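PDB 5J7O: major capsid protein from Faustovirus, which forms double jelly-roll trimers that probably serve as the main building blocks of the icosahedral capsid shell of this large DNA virus. Local coordinates for residues S490-V495 against S500-Q505; S140-T145 against T151-S156; L8-G13 against M20-L25. All blocks are in the same frame, centred on the assembly; numbering follows the deposited sequence.

Contact 1. Residues S490-V495 against S500-Q505; sequences SIDDTV and STTFKQ
S500 reaches V495 across the loop: its OG lies 4.1 Å from V495 CG2 and is hydrogen-bonded to T502 OG1, and a type I beta turn from S500 to F503 reverses the chain here. T501 hands its carbonyl to K504 NZ. T502 makes the largest share of the contact. Its OG1, set between its own backbone N and carbonyl carbon (chi1 64°), faces V495 CG1 at 3.5 Å, while the methyl CG2 packs 3.9 Å from D492 CB. The T502 carbonyl O accepts I491 N at 3.1 Å and also meets S490 CA in a CA-H...O contact of 3.4 Å. F503 pairs with S490 as an antiparallel non-hydrogen-bonded pair. K504 bends at chi2, which brings CE to 3.6 Å from I491 CD1; its NZ also bonds L364 O. On the facing side, D492 OD1 closes an Asx turn with T494 N. One backbone bond and small, mostly apolar side-chain contacts thus close the loop locally. K504 forms a salt bridge with D493 of the third subunit, and D493 one with K504 of the second, so these two charges also join subunits, while D492 stays in the local Asx turn.

Contact 2. Residues S140-T145 against T151-S156; sequences SATENT and TLYTQS
Y153 stands beside S140, A141 and T142 in the hairpin of strands 138-142 and 149-158, and these residues come to the edge of its ring rather than to a face. From the backbone outward, CB lies 3.8 Å from S140 OG. CG sits beside the backbone N (chi1 -51°), a setting that carries the ring back along its own strand, to the level of T142 on the partner strand. CD1 then borders S140 O, and CE1 meets T142 OG1 directly at 3.6 Å. At the tip, a water lies 3.0 Å from Y153 OH but implausibly close to T142 OG1, which leaves a bridge between the two hydroxyls doubtful.

Beneath the side chains the backbones pair in antiparallel register. S140 and Y153 form a hydrogen-bonded pair, with Y153 N to S140 O at 2.9 Å and S140 N to Y153 O at 3.0 Å. T142 and T151 make the next such pair, its two bonds unequal: T142 N to T151 O is the short one, T151 N to T142 O the longer at 3.3 Å. A second water bridges the end of this pair, donating to T142 O and accepting from T151 OG1. Between the S140-Y153 and T142-T151 pairs, A141 and L152 form a non-hydrogen-bonded pair and turn to the other face, where A141 CB meets L152 CD1 at 4.0 Å.

The Y153 side chain also packs on I126 and V346 of the same chain and on L254 of the third subunit, and S140 OG is bonded by the backbone N of both I126 and G127. Regular backbone bonds therefore fix the hairpin, while hydroxyls and water give the Y153 side a polar margin next to an aromatic ring packed against a neighbouring subunit.

Contact 3. Residues L8-G13 against M20-L25; sequences LIANDG and MANDLL
A10 is touched by both M20 and N22, and the meeting is made by van der Waals packing. The M20 side chain leaves with CG beside the backbone N (chi1 -66°) and bends at chi3, bringing the terminal methyl CE to the A10 backbone, 3.4 Å from O and 3.7 Å from CA. N22 comes to the alanine methyl: its CB lies 4.0 Å from A10 CB, and its amide group covers the same methyl, with CG at 3.8 Å. N22 CB also reaches A10 O at 3.7 Å.

At the outer margin, the polar residues N11 and D23 meet through an aliphatic carbon, N11 CB lying 3.8 Å from D23 OD2. Polar bonding takes place within segments and with other residues. The backbone N of L25 bonds to A21 O in the first turn of helix 22-38, A21 being the N-cap, and A21 O also accepts from H55 NE2.

Other subunits flank this N-terminal arm: A68 and F66 of the third subunit pack on A10 and M20, and H583 of the second subunit also touches M20. Helix 13-19 joins the two segments, and the contact sets the loop before it against M20 and the start of helix 22-38.

Contacts 1 and 2 belong to one mixed sheet, on its strands 473-490 with 503-521 and 138-142 with 149-158; their centres lie 26 Å apart, with nearest atoms about 14 Å from each other. Both are partly buried and join strands consecutive in sequence, but contact 2 is a regular hairpin with paired backbone bonds, whereas contact 1 keeps a single cross-segment bond in an irregular loop. Contact 3 is remote, its centre about 91 Å from that of contact 2, on the opposite side of the chain's centre. More buried, and setting a loop against a helix start, it is held across its segments by packing. All three touch the third subunit, contact 1 with charged as well as packed groups, contacts 2 and 3 through packing.

Contact 1. Residues S490-V495 against S500-Q505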
loop_
_atom_site.group_PDB
_atom_site.type_symbol
_atom_site.label_atom_id
_atom_site.label_comp_id
_atom_site.label_asym_id
_atom_site.label_seq_id
_atom_site.Cartn_x
_atom_site.Cartn_y
_atom_site.Cartn_z
ATOM N N SER B 490 -44.264 26.844 1.173
ATOM C CA SER B 490 -45.487 27.479 1.646
ATOM C C SER B 490 -46.586 27.306 0.604
ATOM O O SER B 490 -46.395 27.643 -0.569
ATOM C CB SER B 490 -45.251 28.964 1.923
ATOM O OG SER B 490 -46.470 29.687 1.891
ATOM N N ILE B 491 -47.734 26.780 1.034
ATOM C CA ILE B 491 -48.853 26.523 0.135
ATOM C C ILE B 491 -49.920 27.610 0.221
ATOM O O ILE B 491 -50.983 27.478 -0.392
ATOM C CB ILE B 491 -49.473 25.142 0.395
ATOM C CG1 ILE B 491 -50.078 25.088 1.798
ATOM C CG2 ILE B 491 -48.435 24.045 0.202
ATOM C CD1 ILE B 491 -51.208 24.093 1.936
ATOM N N ASP B 492 -49.665 28.679 0.972
ATOM C CA ASP B 492 -50.608 29.786 1.103
ATOM C C ASP B 492 -49.799 31.074 1.115
ATOM O O ASP B 492 -49.036 31.321 2.054
ATOM C CB ASP B 492 -51.454 29.651 2.370
ATOM C CG ASP B 492 -52.664 30.568 2.370
ATOM O OD1 ASP B 492 -52.700 31.520 1.564
ATOM O OD2 ASP B 492 -53.583 30.334 3.184
ATOM N N ASP B 493 -49.963 31.891 0.078
ATOM C CA ASP B 493 -49.158 33.091 -0.099
ATOM C C ASP B 493 -49.708 34.306 0.636
ATOM O O ASP B 493 -49.133 35.394 0.514
ATOM C CB ASP B 493 -49.019 33.412 -1.590
ATOM C CG ASP B 493 -47.916 32.610 -2.256
ATOM O OD1 ASP B 493 -46.947 32.242 -1.560
ATOM O OD2 ASP B 493 -48.017 32.351 -3.474
ATOM N N THR B 494 -50.793 34.158 1.395
ATOM C CA THR B 494 -51.345 35.265 2.164
ATOM C C THR B 494 -51.016 35.183 3.649
ATOM O O THR B 494 -51.322 36.126 4.387
ATOM C CB THR B 494 -52.868 35.332 1.991
ATOM O OG1 THR B 494 -53.489 34.310 2.780
ATOM C CG2 THR B 494 -53.247 35.136 0.531
ATOM N N VAL B 495 -50.405 34.091 4.102
ATOM C CA VAL B 495 -50.027 33.910 5.497
ATOM C C VAL B 495 -48.525 33.664 5.560
ATOM O O VAL B 495 -47.966 32.958 4.713
ATOM C CB VAL B 495 -50.813 32.754 6.153
ATOM C CG1 VAL B 495 -50.654 31.470 5.354
ATOM C CG2 VAL B 495 -50.378 32.551 7.599
ATOM N N SER B 500 -46.484 28.366 10.791
ATOM C CA SER B 500 -47.774 28.048 10.197
ATOM C C SER B 500 -47.757 26.633 9.639
ATOM O O SER B 500 -46.736 26.157 9.138
ATOM C CB SER B 500 -48.135 29.041 9.082
ATOM O OG SER B 500 -49.326 28.657 8.417
ATOM N N THR B 501 -48.908 25.961 9.731
ATOM C CA THR B 501 -49.042 24.632 9.149
ATOM C C THR B 501 -49.101 24.663 7.629
ATOM O O THR B 501 -49.052 23.597 7.006
ATOM C CB THR B 501 -50.285 23.927 9.699
ATOM O OG1 THR B 501 -51.445 24.730 9.455
ATOM C CG2 THR B 501 -50.143 23.680 11.195
ATOM N N THR B 502 -49.218 25.845 7.020
ATOM C CA THR B 502 -49.071 25.980 5.577
ATOM C C THR B 502 -47.615 25.894 5.134
ATOM O O THR B 502 -47.353 25.795 3.930
ATOM C CB THR B 502 -49.674 27.306 5.105
ATOM O OG1 THR B 502 -48.939 28.395 5.676
ATOM C CG2 THR B 502 -51.132 27.410 5.534
ATOM N N PHE B 503 -46.676 25.928 6.080
ATOM C CA PHE B 503 -45.244 25.808 5.807
ATOM C C PHE B 503 -44.877 24.330 5.909
ATOM O O PHE B 503 -44.424 23.833 6.944
ATOM C CB PHE B 503 -44.453 26.669 6.785
ATOM C CG PHE B 503 -43.045 26.958 6.356
ATOM C CD1 PHE B 503 -42.611 26.674 5.071
ATOM C CD2 PHE B 503 -42.146 27.512 7.253
ATOM C CE1 PHE B 503 -41.308 26.941 4.694
ATOM C CE2 PHE B 503 -40.844 27.774 6.883
ATOM C CZ PHE B 503 -40.423 27.491 5.604
ATOM N N LYS B 504 -45.078 23.615 4.805
ATOM C CA LYS B 504 -44.953 22.166 4.817
ATOM C C LYS B 504 -43.491 21.737 4.891
ATOM O O LYS B 504 -42.583 22.463 4.477
ATOM C CB LYS B 504 -45.606 21.566 3.573
ATOM C CG LYS B 504 -47.042 22.010 3.343
ATOM C CD LYS B 504 -47.934 21.658 4.519
ATOM C CE LYS B 504 -49.384 21.997 4.217
ATOM N NZ LYS B 504 -50.298 21.644 5.338
ATOM N N GLN B 505 -43.277 20.534 5.421
ATOM C CA GLN B 505 -41.952 19.950 5.557
ATOM C C GLN B 505 -41.855 18.667 4.743
ATOM O O GLN B 505 -42.827 17.915 4.616
ATOM C CB GLN B 505 -41.621 19.634 7.020
ATOM C CG GLN B 505 -41.772 20.802 7.967
ATOM C CD GLN B 505 -41.597 20.396 9.417
ATOM O OE1 GLN B 505 -40.539 19.905 9.813
ATOM N NE2 GLN B 505 -42.640 20.590 10.214
#

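Contact 2. Residues S140-T145 against T151-S156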
loop_
_atom_site.group_PDB
_atom_site.type_symbol
_atom_site.label_atom_id
_atom_site.label_comp_id
_atom_site.label_asym_id
_atom_site.label_seq_id
_atom_site.Cartn_x
_atom_site.Cartn_y
_atom_site.Cartn_z
ATOM N N SER B 140 -48.029 -1.985 1.387
ATOM C CA SER B 140 -48.776 -2.186 2.618
ATOM C C SER B 140 -48.650 -0.924 3.458
ATOM O O SER B 140 -47.922 0.008 3.107
ATOM C CB SER B 140 -48.279 -3.412 3.393
ATOM O OG SER B 140 -46.888 -3.329 3.655
ATOM N N ALA B 141 -49.359 -0.897 4.584
ATOM C CA ALA B 141 -49.372 0.297 5.415
ATOM C C ALA B 141 -49.654 -0.070 6.865
ATOM O O ALA B 141 -50.171 -1.148 7.169
ATOM C CB ALA B 141 -50.407 1.312 4.917
ATOM N N THR B 142 -49.307 0.855 7.758
ATOM C CA THR B 142 -49.609 0.741 9.182
ATOM C C THR B 142 -50.292 2.027 9.627
ATOM O O THR B 142 -49.680 3.100 9.601
ATOM C CB THR B 142 -48.347 0.488 10.011
ATOM O OG1 THR B 142 -47.848 -0.828 9.742
ATOM C CG2 THR B 142 -48.655 0.616 11.500
ATOM N N GLU B 143 -51.556 1.920 10.024
ATOM C CA GLU B 143 -52.277 3.076 10.530
ATOM C C GLU B 143 -51.782 3.447 11.924
ATOM O O GLU B 143 -51.186 2.638 12.641
ATOM C CB GLU B 143 -53.780 2.800 10.575
ATOM C CG GLU B 143 -54.432 2.570 9.223
ATOM C CD GLU B 143 -55.910 2.253 9.346
ATOM O OE1 GLU B 143 -56.398 2.132 10.491
ATOM O OE2 GLU B 143 -56.586 2.127 8.303
ATOM N N ASN B 144 -52.039 4.699 12.307
ATOM C CA ASN B 144 -51.721 5.160 13.662
ATOM C C ASN B 144 -52.591 6.392 13.933
ATOM O O ASN B 144 -52.166 7.524 13.702
ATOM C CB ASN B 144 -50.245 5.472 13.826
ATOM C CG ASN B 144 -49.844 5.650 15.280
ATOM O OD1 ASN B 144 -50.589 6.217 16.081
ATOM N ND2 ASN B 144 -48.659 5.163 15.628
ATOM N N THR B 145 -53.804 6.148 14.433
ATOM C CA THR B 145 -54.731 7.239 14.712
ATOM C C THR B 145 -54.305 8.073 15.913
ATOM O O THR B 145 -54.729 9.228 16.030
ATOM C CB THR B 145 -56.140 6.690 14.939
ATOM O OG1 THR B 145 -56.132 5.796 16.059
ATOM C CG2 THR B 145 -56.627 5.946 13.706
ATOM N N THR B 151 -47.978 5.283 7.882
ATOM C CA THR B 151 -46.702 4.724 7.454
ATOM C C THR B 151 -46.941 3.780 6.283
ATOM O O THR B 151 -47.635 2.769 6.429
ATOM C CB THR B 151 -46.010 3.993 8.605
ATOM O OG1 THR B 151 -45.835 4.894 9.706
ATOM C CG2 THR B 151 -44.649 3.479 8.162
ATOM N N LEU B 152 -46.360 4.108 5.132
ATOM C CA LEU B 152 -46.593 3.387 3.886
ATOM C C LEU B 152 -45.308 2.687 3.460
ATOM O O LEU B 152 -44.275 3.339 3.271
ATOM C CB LEU B 152 -47.072 4.340 2.792
ATOM C CG LEU B 152 -47.561 3.708 1.488
ATOM C CD1 LEU B 152 -48.929 3.071 1.680
ATOM C CD2 LEU B 152 -47.593 4.740 0.371
ATOM N N TYR B 153 -45.379 1.368 3.300
ATOM C CA TYR B 153 -44.246 0.551 2.888
ATOM C C TYR B 153 -44.432 0.132 1.436
ATOM O O TYR B 153 -45.460 -0.454 1.083
ATOM C CB TYR B 153 -44.109 -0.691 3.773
ATOM C CG TYR B 153 -44.104 -0.417 5.261
ATOM C CD1 TYR B 153 -45.293 -0.303 5.969
ATOM C CD2 TYR B 153 -42.910 -0.292 5.960
ATOM C CE1 TYR B 153 -45.295 -0.060 7.331
ATOM C CE2 TYR B 153 -42.902 -0.051 7.322
ATOM C CZ TYR B 153 -44.097 0.063 8.002
ATOM O OH TYR B 153 -44.093 0.305 9.357
ATOM N N THR B 154 -43.436 0.419 0.602
ATOM C CA THR B 154 -43.466 0.033 -0.803
ATOM C C THR B 154 -42.150 -0.633 -1.168
ATOM O O THR B 154 -41.076 -0.116 -0.844
ATOM C CB THR B 154 -43.712 1.242 -1.716
ATOM O OG1 THR B 154 -44.843 1.981 -1.243
ATOM C CG2 THR B 154 -43.975 0.783 -3.145
ATOM N N GLN B 155 -42.237 -1.779 -1.839
ATOM C CA GLN B 155 -41.070 -2.489 -2.340
ATOM C C GLN B 155 -41.281 -2.830 -3.807
ATOM O O GLN B 155 -42.379 -3.225 -4.211
ATOM C CB GLN B 155 -40.793 -3.763 -1.532
ATOM C CG GLN B 155 -40.270 -3.501 -0.128
ATOM C CD GLN B 155 -39.953 -4.778 0.625
ATOM O OE1 GLN B 155 -40.848 -5.550 0.967
ATOM N NE2 GLN B 155 -38.670 -5.009 0.885
ATOM N N SER B 156 -40.226 -2.672 -4.601
ATOM C CA SER B 156 -40.290 -2.941 -6.029
ATOM C C SER B 156 -38.899 -3.320 -6.521
ATOM O O SER B 156 -37.934 -3.363 -5.752
ATOM C CB SER B 156 -40.842 -1.732 -6.794
ATOM O OG SER B 156 -40.039 -0.584 -6.585
HETATM O O HOH W 1 -45.674 -3.620 1.460
HETATM O O HOH W 2 -48.031 4.807 11.048
HETATM O O HOH W 3 -45.847 -1.626 10.831
#

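Contact 3. Residues L8-G13 against M20-L25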
loop_
_atom_site.group_PDB
_atom_site.type_symbol
_atom_site.label_atom_id
_atom_site.label_comp_id
_atom_site.label_asym_id
_atom_site.label_seq_id
_atom_site.Cartn_x
_atom_site.Cartn_y
_atom_site.Cartn_z
ATOM N N LEU B 8 40.962 12.261 6.322
ATOM C CA LEU B 8 40.782 10.946 6.917
ATOM C C LEU B 8 41.691 10.800 8.138
ATOM O O LEU B 8 42.721 11.468 8.259
ATOM C CB LEU B 8 41.071 9.856 5.883
ATOM C CG LEU B 8 40.607 8.424 6.155
ATOM C CD1 LEU B 8 39.123 8.383 6.481
ATOM C CD2 LEU B 8 40.913 7.545 4.953
ATOM N N ILE B 9 41.297 9.916 9.055
ATOM C CA ILE B 9 41.964 9.833 10.351
ATOM C C ILE B 9 42.605 8.465 10.559
ATOM O O ILE B 9 43.814 8.372 10.805
ATOM C CB ILE B 9 40.982 10.164 11.489
ATOM C CG1 ILE B 9 40.516 11.617 11.367
ATOM C CG2 ILE B 9 41.631 9.920 12.834
ATOM C CD1 ILE B 9 39.768 12.131 12.577
ATOM N N ALA B 10 41.789 7.407 10.515
ATOM C CA ALA B 10 42.241 6.016 10.457
ATOM C C ALA B 10 42.770 5.455 11.776
ATOM O O ALA B 10 42.577 4.266 12.054
ATOM C CB ALA B 10 43.310 5.844 9.372
ATOM N N ASN B 11 43.438 6.266 12.593
ATOM C CA ASN B 11 44.130 5.751 13.776
ATOM C C ASN B 11 43.826 6.595 15.010
ATOM O O ASN B 11 44.726 7.016 15.740
ATOM C CB ASN B 11 45.636 5.680 13.535
ATOM C CG ASN B 11 46.229 7.014 13.114
ATOM O OD1 ASN B 11 45.531 8.027 13.050
ATOM N ND2 ASN B 11 47.526 7.021 12.832
ATOM N N ASP B 12 42.545 6.832 15.282
ATOM C CA ASP B 12 42.139 7.614 16.450
ATOM C C ASP B 12 41.673 6.658 17.544
ATOM O O ASP B 12 40.497 6.297 17.626
ATOM C CB ASP B 12 41.055 8.621 16.088
ATOM C CG ASP B 12 40.638 9.475 17.268
ATOM O OD1 ASP B 12 39.501 9.306 17.757
ATOM O OD2 ASP B 12 41.454 10.311 17.712
ATOM N N GLY B 13 42.613 6.244 18.392
ATOM C CA GLY B 13 42.281 5.530 19.607
ATOM C C GLY B 13 42.036 4.046 19.415
ATOM O O GLY B 13 42.200 3.473 18.336
ATOM N N MET B 20 39.081 -0.595 12.087
ATOM C CA MET B 20 39.833 -0.459 10.847
ATOM C C MET B 20 41.220 -1.079 10.895
ATOM O O MET B 20 41.706 -1.525 9.853
ATOM C CB MET B 20 39.957 1.023 10.462
ATOM C CG MET B 20 38.624 1.663 10.117
ATOM S SD MET B 20 38.725 3.440 9.843
ATOM C CE MET B 20 39.275 3.987 11.453
ATOM N N ALA B 21 41.863 -1.120 12.063
ATOM C CA ALA B 21 43.170 -1.753 12.237
ATOM C C ALA B 21 44.173 -1.241 11.206
ATOM O O ALA B 21 44.801 -2.009 10.472
ATOM C CB ALA B 21 43.051 -3.277 12.179
ATOM N N ASN B 22 44.323 0.084 11.154
ATOM C CA ASN B 22 45.154 0.688 10.120
ATOM C C ASN B 22 46.640 0.588 10.437
ATOM O O ASN B 22 47.458 0.514 9.514
ATOM C CB ASN B 22 44.756 2.149 9.910
ATOM C CG ASN B 22 45.332 2.727 8.633
ATOM O OD1 ASN B 22 45.033 2.255 7.536
ATOM N ND2 ASN B 22 46.156 3.759 8.767
ATOM N N ASP B 23 47.012 0.590 11.719
ATOM C CA ASP B 23 48.412 0.363 12.065
ATOM C C ASP B 23 48.832 -1.065 11.751
ATOM O O ASP B 23 49.989 -1.304 11.387
ATOM C CB ASP B 23 48.656 0.680 13.540
ATOM C CG ASP B 23 48.595 2.167 13.834
ATOM O OD1 ASP B 23 49.534 2.890 13.437
ATOM O OD2 ASP B 23 47.615 2.611 14.466
ATOM N N LEU B 24 47.910 -2.022 11.878
ATOM C CA LEU B 24 48.207 -3.396 11.490
ATOM C C LEU B 24 48.329 -3.527 9.977
ATOM O O LEU B 24 49.255 -4.176 9.475
ATOM C CB LEU B 24 47.127 -4.335 12.027
ATOM C CG LEU B 24 47.120 -5.773 11.500
ATOM C CD1 LEU B 24 48.429 -6.476 11.821
ATOM C CD2 LEU B 24 45.936 -6.541 12.071
ATOM N N LEU B 25 47.402 -2.917 9.234
ATOM C CA LEU B 25 47.422 -3.029 7.779
ATOM C C LEU B 25 48.676 -2.393 7.189
ATOM O O LEU B 25 49.276 -2.939 6.255
ATOM C CB LEU B 25 46.167 -2.389 7.185
ATOM C CG LEU B 25 46.023 -2.462 5.664
ATOM C CD1 LEU B 25 45.956 -3.909 5.201
ATOM C CD2 LEU B 25 44.795 -1.689 5.212
#